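Local coordinates for protein putative adhesin (Bacteroides thetaiotaomicron, PDB 4QDG) that probably serves as an outer-membrane lipoprotein of the FimB/Mfa2 family that holds fimbriae of the Bacteroidetes type at the cell surface, at residues 11-19 with 65-73; 35-45 with 75-86. All coordinates share one frame; numbering follows the deposited sequence. Where two conformers were deposited one is given.

Interaction 1: residues 11-19 with 65-73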
loop_
_atom_site.group_PDB
_atom_site.type_symbol
_atom_site.label_atom_id
_atom_site.label_comp_id
_atom_site.label_asym_id
_atom_site.label_seq_id
_atom_site.Cartn_x
_atom_site.Cartn_y
_atom_site.Cartn_z
ATOM N N CYS A 11 38.533 -18.222 4.227
ATOM C CA CYS A 11 37.733 -17.163 4.774
ATOM C C CYS A 11 36.237 -17.267 4.376
ATOM O O CYS A 11 35.975 -17.450 3.186
ATOM C CB CYS A 11 38.328 -15.842 4.313
ATOM S SG CYS A 11 37.584 -14.400 5.080
ATOM N N PRO A 12 35.260 -17.092 5.327
ATOM C CA PRO A 12 33.837 -17.047 4.935
ATOM C C PRO A 12 33.588 -15.984 3.845
ATOM O O PRO A 12 34.255 -14.947 3.792
ATOM C CB PRO A 12 33.116 -16.679 6.242
ATOM C CG PRO A 12 34.036 -17.089 7.307
ATOM C CD PRO A 12 35.405 -16.851 6.774
ATOM N N HIS A 13 32.658 -16.267 2.951
ATOM C CA HIS A 13 32.399 -15.397 1.822
ATOM C C HIS A 13 30.888 -15.243 1.554
ATOM O O HIS A 13 30.140 -16.222 1.624
ATOM C CB HIS A 13 33.110 -15.991 0.598
ATOM C CG HIS A 13 33.229 -15.047 -0.547
ATOM N ND1 HIS A 13 34.298 -14.186 -0.652
ATOM C CD2 HIS A 13 32.421 -14.871 -1.610
ATOM C CE1 HIS A 13 34.106 -13.514 -1.770
ATOM N NE2 HIS A 13 32.985 -13.887 -2.374
ATOM N N GLY A 14 30.468 -14.020 1.251
ATOM C CA GLY A 14 29.076 -13.742 0.911
ATOM C C GLY A 14 28.619 -12.312 1.101
ATOM O O GLY A 14 29.361 -11.367 0.833
ATOM N N VAL A 15 27.366 -12.159 1.540
ATOM C CA VAL A 15 26.752 -10.860 1.777
ATOM C C VAL A 15 26.142 -10.832 3.161
ATOM O O VAL A 15 25.888 -11.879 3.753
ATOM C CB VAL A 15 25.692 -10.467 0.705
ATOM C CG1 VAL A 15 26.306 -10.357 -0.694
ATOM C CG2 VAL A 15 24.502 -11.429 0.720
ATOM N N SER A 16 25.901 -9.615 3.650
ATOM C CA SER A 16 25.249 -9.293 4.911
ATOM C C SER A 16 24.235 -8.207 4.595
ATOM O O SER A 16 24.603 -7.075 4.282
ATOM C CB SER A 16 26.259 -8.864 5.966
ATOM O OG SER A 16 25.567 -8.424 7.123
ATOM N N LEU A 17 22.963 -8.556 4.618
ATOM C CA LEU A 17 21.925 -7.620 4.209
ATOM C C LEU A 17 21.179 -6.979 5.336
ATOM O O LEU A 17 20.736 -7.655 6.253
ATOM C CB LEU A 17 20.910 -8.305 3.279
ATOM C CG LEU A 17 21.478 -8.970 2.037
ATOM C CD1 LEU A 17 20.366 -9.625 1.233
ATOM C CD2 LEU A 17 22.251 -7.972 1.180
ATOM N N ARG A 18 20.992 -5.660 5.211
ATOM C CA ARG A 18 20.168 -4.820 6.087
ATOM C C ARG A 18 18.878 -4.537 5.320
ATOM O O ARG A 18 18.907 -4.413 4.086
ATOM C CB ARG A 18 20.906 -3.516 6.481
ATOM C CG ARG A 18 20.080 -2.566 7.365
ATOM C CD ARG A 18 20.857 -1.354 7.832
ATOM N NE ARG A 18 20.104 -0.606 8.839
ATOM C CZ ARG A 18 19.907 0.712 8.825
ATOM N NH1 ARG A 18 20.416 1.458 7.846
ATOM N NH2 ARG A 18 19.193 1.293 9.781
ATOM N N PHE A 19 17.749 -4.521 6.026
ATOM C CA PHE A 19 16.451 -4.247 5.418
ATOM C C PHE A 19 15.850 -2.995 6.048
ATOM O O PHE A 19 15.714 -2.928 7.270
ATOM C CB PHE A 19 15.521 -5.453 5.549
ATOM C CG PHE A 19 16.080 -6.701 4.923
ATOM C CD1 PHE A 19 16.894 -7.562 5.652
ATOM C CD2 PHE A 19 15.800 -7.021 3.598
ATOM C CE1 PHE A 19 17.445 -8.704 5.059
ATOM C CE2 PHE A 19 16.345 -8.173 3.016
ATOM C CZ PHE A 19 17.171 -8.998 3.751
ATOM N N TYR A 65 19.385 -6.046 13.213
ATOM C CA TYR A 65 19.217 -7.260 12.414
ATOM C C TYR A 65 19.877 -7.158 11.048
ATOM O O TYR A 65 19.713 -6.162 10.335
ATOM C CB TYR A 65 17.709 -7.619 12.195
ATOM C CG TYR A 65 17.486 -8.761 11.218
ATOM C CD1 TYR A 65 17.937 -10.046 11.501
ATOM C CD2 TYR A 65 16.915 -8.532 9.966
ATOM C CE1 TYR A 65 17.810 -11.081 10.575
ATOM C CE2 TYR A 65 16.773 -9.565 9.033
ATOM C CZ TYR A 65 17.215 -10.840 9.348
ATOM O OH TYR A 65 17.091 -11.869 8.448
ATOM N N ARG A 66 20.614 -8.220 10.697
ATOM C CA ARG A 66 21.289 -8.392 9.408
ATOM C C ARG A 66 21.144 -9.825 8.950
ATOM O O ARG A 66 21.158 -10.731 9.772
ATOM C CB ARG A 66 22.790 -8.026 9.462
ATOM C CG ARG A 66 23.129 -6.606 9.911
ATOM C CD ARG A 66 22.674 -5.505 8.984
ATOM N NE ARG A 66 23.087 -4.207 9.508
ATOM C CZ ARG A 66 22.347 -3.434 10.294
ATOM N NH1 ARG A 66 21.108 -3.795 10.624
ATOM N NH2 ARG A 66 22.826 -2.280 10.733
HETATM N N MSE A 67 20.986 -10.043 7.669
HETATM C CA MSE A 67 20.888 -11.389 7.153
HETATM C C MSE A 67 22.229 -11.771 6.554
HETATM O O MSE A 67 22.632 -11.215 5.532
HETATM C CB MSE A 67 19.763 -11.528 6.119
HETATM C CG MSE A 67 19.559 -12.975 5.685
HETATM SE SE MSE A 67 18.339 -13.130 4.203
HETATM C CE MSE A 67 16.666 -12.746 5.193
ATOM N N LYS A 68 22.918 -12.726 7.202
ATOM C CA LYS A 68 24.192 -13.243 6.750
ATOM C C LYS A 68 23.937 -14.339 5.735
ATOM O O LYS A 68 23.199 -15.282 6.026
ATOM C CB LYS A 68 24.974 -13.755 7.952
ATOM C CG LYS A 68 26.348 -14.312 7.642
ATOM C CD LYS A 68 27.013 -14.855 8.932
ATOM C CE LYS A 68 26.515 -16.220 9.373
ATOM N NZ LYS A 68 27.033 -17.310 8.502
ATOM N N LEU A 69 24.497 -14.198 4.526
ATOM C CA LEU A 69 24.341 -15.206 3.495
ATOM C C LEU A 69 25.682 -15.702 3.027
ATOM O O LEU A 69 26.451 -14.937 2.446
ATOM C CB LEU A 69 23.516 -14.709 2.281
ATOM C CG LEU A 69 22.035 -14.410 2.486
ATOM C CD1 LEU A 69 21.462 -13.652 1.285
ATOM C CD2 LEU A 69 21.242 -15.676 2.676
ATOM N N ASP A 70 25.942 -16.998 3.229
ATOM C CA ASP A 70 27.129 -17.651 2.700
ATOM C C ASP A 70 26.858 -17.938 1.229
ATOM O O ASP A 70 25.877 -18.600 0.913
ATOM C CB ASP A 70 27.487 -18.925 3.496
ATOM C CG ASP A 70 28.056 -18.603 4.855
ATOM O OD1 ASP A 70 29.159 -18.007 4.910
ATOM O OD2 ASP A 70 27.387 -18.898 5.858
ATOM N N LEU A 71 27.659 -17.349 0.331
ATOM C CA LEU A 71 27.462 -17.485 -1.107
ATOM C C LEU A 71 28.767 -17.679 -1.845
ATOM O O LEU A 71 29.801 -17.132 -1.445
ATOM C CB LEU A 71 26.741 -16.234 -1.681
ATOM C CG LEU A 71 25.276 -16.005 -1.282
ATOM C CD1 LEU A 71 24.820 -14.636 -1.673
ATOM C CD2 LEU A 71 24.361 -17.086 -1.849
ATOM N N LYS A 72 28.705 -18.432 -2.943
ATOM C CA LYS A 72 29.817 -18.626 -3.869
ATOM C C LYS A 72 30.151 -17.246 -4.477
ATOM O O LYS A 72 29.212 -16.522 -4.832
ATOM C CB LYS A 72 29.408 -19.647 -4.949
ATOM C CG LYS A 72 30.466 -19.909 -6.023
ATOM C CD LYS A 72 29.881 -20.644 -7.239
ATOM C CE LYS A 72 29.227 -19.734 -8.265
ATOM N NZ LYS A 72 28.334 -20.504 -9.184
ATOM N N GLN A 73 31.464 -16.880 -4.552
ATOM C CA GLN A 73 31.927 -15.595 -5.095
ATOM C C GLN A 73 31.130 -15.223 -6.354
ATOM O O GLN A 73 30.974 -16.044 -7.249
ATOM C CB GLN A 73 33.444 -15.640 -5.388
ATOM C CG GLN A 73 34.103 -14.268 -5.590
ATOM C CD GLN A 73 35.605 -14.316 -5.801
ATOM O OE1 GLN A 73 36.322 -15.204 -5.314
ATOM N NE2 GLN A 73 36.127 -13.312 -6.488
HETATM O O HOH W 1 31.224 -18.925 3.385
HETATM O O HOH W 2 17.701 -5.131 8.818
#
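An antiparallel pair of beta strands, 15-19 and 67-70, forms this contact in the beta-rich fold of the fimbrillin superfamily; the strand axes lie 4.7 Å apart at 153°. Val15 with Leu69 and Leu17 with Met67 are hydrogen-bonded pairs, each closed by two backbone bonds, and Leu71 N adds a fifth to His13 O. Gly14 lies at the bend before strand 15-19, and its CA approaches Leu69 O at 3.3 Å in a CA-H...O contact.

On the buried face, Val15 CG2 lies alongside Leu69, 3.8 Å from its CB, and also touches Leu71 CD1. Phe19, with CG anti to the carbonyl carbon (chi1 -58°), brings its ring edge to Met67 CB, 3.8 Å from CE1; residue 67 is a selenomethionine. Phe78 of strand 75-82 packs on Val15, Leu17 and Leu69.

Near this bend, His13 NE2 lies 3.4 Å from Gln73 CA, while Leu71 O meets the imidazole edge in plane. Asp137 and Thr135 take the ring nitrogens, which would fix its rotation. Toward solvent, the extended Arg18 runs beside Arg66, which was modelled in two conformers. In the one given, Arg66 NH1 donates to Tyr65 O and also to Glu63 O, and Arg18 CD stands over the centre of the Arg66 guanidinium, 3.5 Å above its plane.

Interaction 2: residues 35-45 with 75-86. With MG (magnesium ion), chain C.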
loop_
_atom_site.group_PDB
_atom_site.type_symbol
_atom_site.label_atom_id
_atom_site.label_comp_id
_atom_site.label_asym_id
_atom_site.label_seq_id
_atom_site.Cartn_x
_atom_site.Cartn_y
_atom_site.Cartn_z
ATOM N N VAL A 35 7.405 -4.335 9.456
ATOM C CA VAL A 35 7.574 -5.597 8.704
ATOM C C VAL A 35 7.837 -6.757 9.649
ATOM O O VAL A 35 8.932 -6.876 10.189
ATOM C CB VAL A 35 8.653 -5.489 7.593
ATOM C CG1 VAL A 35 8.726 -6.779 6.774
ATOM C CG2 VAL A 35 8.388 -4.292 6.686
ATOM N N ASP A 36 6.821 -7.623 9.819
ATOM C CA ASP A 36 6.769 -8.774 10.731
ATOM C C ASP A 36 7.189 -10.119 10.072
ATOM O O ASP A 36 7.348 -11.120 10.769
ATOM C CB ASP A 36 5.320 -8.910 11.277
ATOM C CG ASP A 36 4.245 -9.297 10.251
ATOM O OD1 ASP A 36 4.422 -8.987 9.049
ATOM O OD2 ASP A 36 3.227 -9.899 10.653
ATOM N N CYS A 37 7.286 -10.157 8.738
ATOM C CA CYS A 37 7.686 -11.357 8.011
ATOM C C CYS A 37 8.424 -10.943 6.756
ATOM O O CYS A 37 8.033 -10.005 6.071
ATOM C CB CYS A 37 6.506 -12.282 7.711
ATOM S SG CYS A 37 5.189 -11.523 6.718
ATOM N N LEU A 38 9.541 -11.605 6.499
ATOM C CA LEU A 38 10.395 -11.246 5.397
ATOM C C LEU A 38 10.688 -12.441 4.499
ATOM O O LEU A 38 10.983 -13.524 4.984
ATOM C CB LEU A 38 11.684 -10.667 6.009
ATOM C CG LEU A 38 12.834 -10.253 5.101
ATOM C CD1 LEU A 38 12.436 -9.084 4.174
ATOM C CD2 LEU A 38 14.011 -9.895 5.943
ATOM N N THR A 39 10.584 -12.225 3.186
ATOM C CA THR A 39 10.895 -13.210 2.171
ATOM C C THR A 39 12.033 -12.621 1.379
ATOM O O THR A 39 11.862 -11.582 0.745
ATOM C CB THR A 39 9.657 -13.548 1.299
ATOM O OG1 THR A 39 8.609 -14.066 2.112
ATOM C CG2 THR A 39 9.979 -14.561 0.192
ATOM N N LEU A 40 13.185 -13.271 1.401
ATOM C CA LEU A 40 14.361 -12.793 0.660
ATOM C C LEU A 40 14.714 -13.825 -0.437
ATOM O O LEU A 40 14.938 -15.001 -0.146
ATOM C CB LEU A 40 15.538 -12.535 1.638
ATOM C CG LEU A 40 16.845 -11.911 1.104
ATOM C CD1 LEU A 40 17.717 -12.946 0.384
ATOM C CD2 LEU A 40 16.618 -10.625 0.296
ATOM N N LEU A 41 14.756 -13.368 -1.688
ATOM C CA LEU A 41 15.052 -14.210 -2.851
ATOM C C LEU A 41 16.413 -13.876 -3.427
ATOM O O LEU A 41 16.765 -12.698 -3.529
ATOM C CB LEU A 41 13.977 -14.043 -3.933
ATOM C CG LEU A 41 12.551 -14.337 -3.498
ATOM C CD1 LEU A 41 11.599 -13.529 -4.296
ATOM C CD2 LEU A 41 12.232 -15.795 -3.614
ATOM N N VAL A 42 17.184 -14.920 -3.779
ATOM C CA VAL A 42 18.539 -14.806 -4.300
ATOM C C VAL A 42 18.534 -15.239 -5.751
ATOM O O VAL A 42 18.100 -16.344 -6.059
ATOM C CB VAL A 42 19.597 -15.624 -3.466
ATOM C CG1 VAL A 42 21.028 -15.343 -3.946
ATOM C CG2 VAL A 42 19.477 -15.359 -1.964
ATOM N N TYR A 43 19.048 -14.370 -6.627
ATOM C CA TYR A 43 19.217 -14.629 -8.051
ATOM C C TYR A 43 20.678 -14.392 -8.430
ATOM O O TYR A 43 21.339 -13.547 -7.830
ATOM C CB TYR A 43 18.286 -13.724 -8.899
ATOM C CG TYR A 43 16.813 -13.953 -8.631
ATOM C CD1 TYR A 43 16.145 -15.044 -9.180
ATOM C CD2 TYR A 43 16.091 -13.094 -7.811
ATOM C CE1 TYR A 43 14.800 -15.283 -8.904
ATOM C CE2 TYR A 43 14.738 -13.314 -7.541
ATOM C CZ TYR A 43 14.092 -14.404 -8.101
ATOM O OH TYR A 43 12.750 -14.591 -7.851
ATOM N N ASP A 44 21.172 -15.089 -9.450
ATOM C CA ASP A 44 22.534 -14.843 -9.913
ATOM C C ASP A 44 22.539 -13.613 -10.865
ATOM O O ASP A 44 21.490 -12.997 -11.095
ATOM C CB ASP A 44 23.150 -16.088 -10.575
ATOM C CG ASP A 44 22.424 -16.658 -11.778
ATOM O OD1 ASP A 44 21.902 -15.857 -12.610
ATOM O OD2 ASP A 44 22.444 -17.897 -11.942
ATOM N N GLU A 45 23.711 -13.285 -11.436
ATOM C CA GLU A 45 23.897 -12.143 -12.339
ATOM C C GLU A 45 23.022 -12.258 -13.596
ATOM O O GLU A 45 22.645 -11.226 -14.140
ATOM C CB GLU A 45 25.387 -12.015 -12.717
ATOM C CG GLU A 45 25.764 -10.672 -13.322
ATOM C CD GLU A 45 27.246 -10.405 -13.486
ATOM O OE1 GLU A 45 27.968 -11.278 -14.019
ATOM O OE2 GLU A 45 27.667 -9.279 -13.142
ATOM N N ASN A 75 28.343 -11.821 -8.357
ATOM C CA ASN A 75 27.468 -10.656 -8.319
ATOM C C ASN A 75 26.038 -11.185 -8.288
ATOM O O ASN A 75 25.670 -11.974 -9.160
ATOM C CB ASN A 75 27.765 -9.741 -9.524
ATOM C CG ASN A 75 27.025 -8.426 -9.538
ATOM O OD1 ASN A 75 26.881 -7.734 -8.527
ATOM N ND2 ASN A 75 26.593 -8.018 -10.716
ATOM N N TYR A 76 25.262 -10.835 -7.240
ATOM C CA TYR A 76 23.889 -11.339 -7.053
ATOM C C TYR A 76 22.848 -10.240 -7.049
ATOM O O TYR A 76 23.183 -9.100 -6.763
ATOM C CB TYR A 76 23.765 -12.125 -5.734
ATOM C CG TYR A 76 24.557 -13.407 -5.718
ATOM C CD1 TYR A 76 25.909 -13.411 -5.372
ATOM C CD2 TYR A 76 23.957 -14.625 -6.026
ATOM C CE1 TYR A 76 26.653 -14.585 -5.375
ATOM C CE2 TYR A 76 24.685 -15.817 -5.995
ATOM C CZ TYR A 76 26.033 -15.791 -5.658
ATOM O OH TYR A 76 26.774 -16.953 -5.617
ATOM N N HIS A 77 21.579 -10.601 -7.355
ATOM C CA HIS A 77 20.437 -9.689 -7.308
ATOM C C HIS A 77 19.447 -10.262 -6.306
ATOM O O HIS A 77 19.075 -11.439 -6.401
ATOM C CB HIS A 77 19.799 -9.456 -8.681
ATOM C CG HIS A 77 18.699 -8.428 -8.633
ATOM N ND1 HIS A 77 18.980 -7.065 -8.544
ATOM C CD2 HIS A 77 17.359 -8.599 -8.609
ATOM C CE1 HIS A 77 17.810 -6.464 -8.450
ATOM N NE2 HIS A 77 16.805 -7.341 -8.509
ATOM N N PHE A 78 19.141 -9.468 -5.273
ATOM C CA PHE A 78 18.276 -9.859 -4.167
ATOM C C PHE A 78 16.938 -9.175 -4.224
ATOM O O PHE A 78 16.883 -7.978 -4.471
ATOM C CB PHE A 78 18.951 -9.510 -2.836
ATOM C CG PHE A 78 20.284 -10.181 -2.651
ATOM C CD1 PHE A 78 20.366 -11.473 -2.130
ATOM C CD2 PHE A 78 21.463 -9.510 -2.965
ATOM C CE1 PHE A 78 21.606 -12.092 -1.948
ATOM C CE2 PHE A 78 22.701 -10.121 -2.760
ATOM C CZ PHE A 78 22.765 -11.411 -2.261
ATOM N N VAL A 79 15.863 -9.914 -3.975
ATOM C CA VAL A 79 14.519 -9.351 -3.951
ATOM C C VAL A 79 13.944 -9.624 -2.590
ATOM O O VAL A 79 13.975 -10.762 -2.141
ATOM C CB VAL A 79 13.599 -9.856 -5.116
ATOM C CG1 VAL A 79 12.228 -9.194 -5.049
ATOM C CG2 VAL A 79 14.236 -9.590 -6.482
ATOM N N ALA A 80 13.449 -8.580 -1.914
ATOM C CA ALA A 80 12.822 -8.722 -0.593
ATOM C C ALA A 80 11.349 -8.399 -0.641
ATOM O O ALA A 80 10.921 -7.451 -1.325
ATOM C CB ALA A 80 13.495 -7.819 0.436
ATOM N N TYR A 81 10.569 -9.210 0.092
ATOM C CA TYR A 81 9.140 -8.985 0.266
ATOM C C TYR A 81 8.823 -8.980 1.712
ATOM O O TYR A 81 9.339 -9.816 2.443
ATOM C CB TYR A 81 8.267 -10.036 -0.430
ATOM C CG TYR A 81 8.220 -9.928 -1.937
ATOM C CD1 TYR A 81 7.353 -9.042 -2.568
ATOM C CD2 TYR A 81 9.000 -10.748 -2.733
ATOM C CE1 TYR A 81 7.287 -8.961 -3.959
ATOM C CE2 TYR A 81 8.926 -10.695 -4.123
ATOM C CZ TYR A 81 8.062 -9.805 -4.731
ATOM O OH TYR A 81 8.016 -9.760 -6.097
ATOM N N GLY A 82 7.971 -8.051 2.111
ATOM C CA GLY A 82 7.440 -7.970 3.458
ATOM C C GLY A 82 5.951 -8.244 3.395
ATOM O O GLY A 82 5.275 -7.762 2.487
ATOM N N GLY A 83 5.439 -9.059 4.313
ATOM C CA GLY A 83 4.012 -9.359 4.361
ATOM C C GLY A 83 3.513 -10.483 3.482
ATOM O O GLY A 83 2.309 -10.589 3.257
ATOM N N LEU A 84 4.424 -11.320 2.973
ATOM C CA LEU A 84 4.111 -12.477 2.131
ATOM C C LEU A 84 4.199 -13.793 2.893
ATOM O O LEU A 84 3.502 -14.729 2.536
ATOM C CB LEU A 84 5.094 -12.561 0.948
ATOM C CG LEU A 84 4.692 -12.067 -0.421
ATOM C CD1 LEU A 84 5.571 -12.678 -1.458
ATOM C CD2 LEU A 84 3.301 -12.460 -0.771
ATOM N N ALA A 85 5.102 -13.876 3.896
ATOM C CA ALA A 85 5.462 -15.091 4.638
ATOM C C ALA A 85 4.523 -15.500 5.772
ATOM O O ALA A 85 4.227 -16.689 5.869
ATOM C CB ALA A 85 6.872 -14.960 5.197
ATOM N N CYS A 86 4.112 -14.574 6.660
ATOM C CA CYS A 86 3.273 -14.970 7.805
ATOM C C CYS A 86 1.838 -15.351 7.382
ATOM O O CYS A 86 1.444 -15.131 6.235
ATOM C CB CYS A 86 3.280 -13.916 8.914
ATOM S SG CYS A 86 2.254 -12.462 8.590
HETATM MG MG MG C . 3.244 -10.656 8.192
HETATM O O HOH W 3 7.543 -11.787 3.389
HETATM O O HOH W 4 26.093 -14.463 -10.326
#
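The Tyr81 ring receives Leu41 CD1 at its edge, in plane, 3.9 Å from CE2, and the Tyr43 ring likewise has Val79 CG2 and His77 O near its plane. The Tyr76 ring turns an edge to Tyr43 O, whereas Val42 CG1 reaches its CD2 obliquely. Phe78 lies beside Val42 and is touched by Leu40 CD1, 3.9 Å from Phe78 CD1. The carboxylate of Glu45 and the amide of Asn75 stand 80° apart, joined by a hydrogen bond from Asn75 ND2 to Glu45 OE2 (2.9 Å), on the anti side but tilted 30° out of the carboxylate plane.

Six backbone bonds, two in each of the pairs Thr39-Tyr81, Leu41-Val79 and Tyr43-His77, unite the antiparallel strands. Beyond Gly82 the chain turns across the end of the pair and brings Cys86 to the metal modelled as magnesium. Asp36 chelates it through OD1 (2.2 Å) and more distantly OD2, and Cys37 SG binds at 2.6 Å. The 2.1 Å from Cys86 SG is unusually short and doubtful, since Cys86 is poorly ordered; His124 completes the protein ligands. A chi1 of 59° places Cys37 SG where it also accepts a hydrogen bond from Cys86 N (3.2 Å).

Strand 38-44 has strand 49-55 on its other flank and strand 75-82 has 127-137. Met93 of strand 91-94 packs on Thr39, Leu41 and Tyr81, while Leu38, Leu40 and Phe78 meet strand 15-20.

How the interactions relate
Interactions 1 and 2 have centres 13 Å apart and meet through their buried side chains. Phe78 and Leu40 make the contacts from the side of interaction 2: Phe78 CZ lies 3.5 Å from Val15 CG2 and Phe78 CE1 3.6 Å from Leu69 CD1. Leu40 has CG 3.7 Å from Met67 SE and CD2 3.7 Å from Phe19 CE2, so one apolar core is shared by both strand pairs. Along the chain the segments alternate, and strand 67-70 leads directly to strand 75-82. Interaction 2 supplies three metal ligands, whereas interaction 1 supplies none: the Phe19 side chain is about 14 Å from the ion.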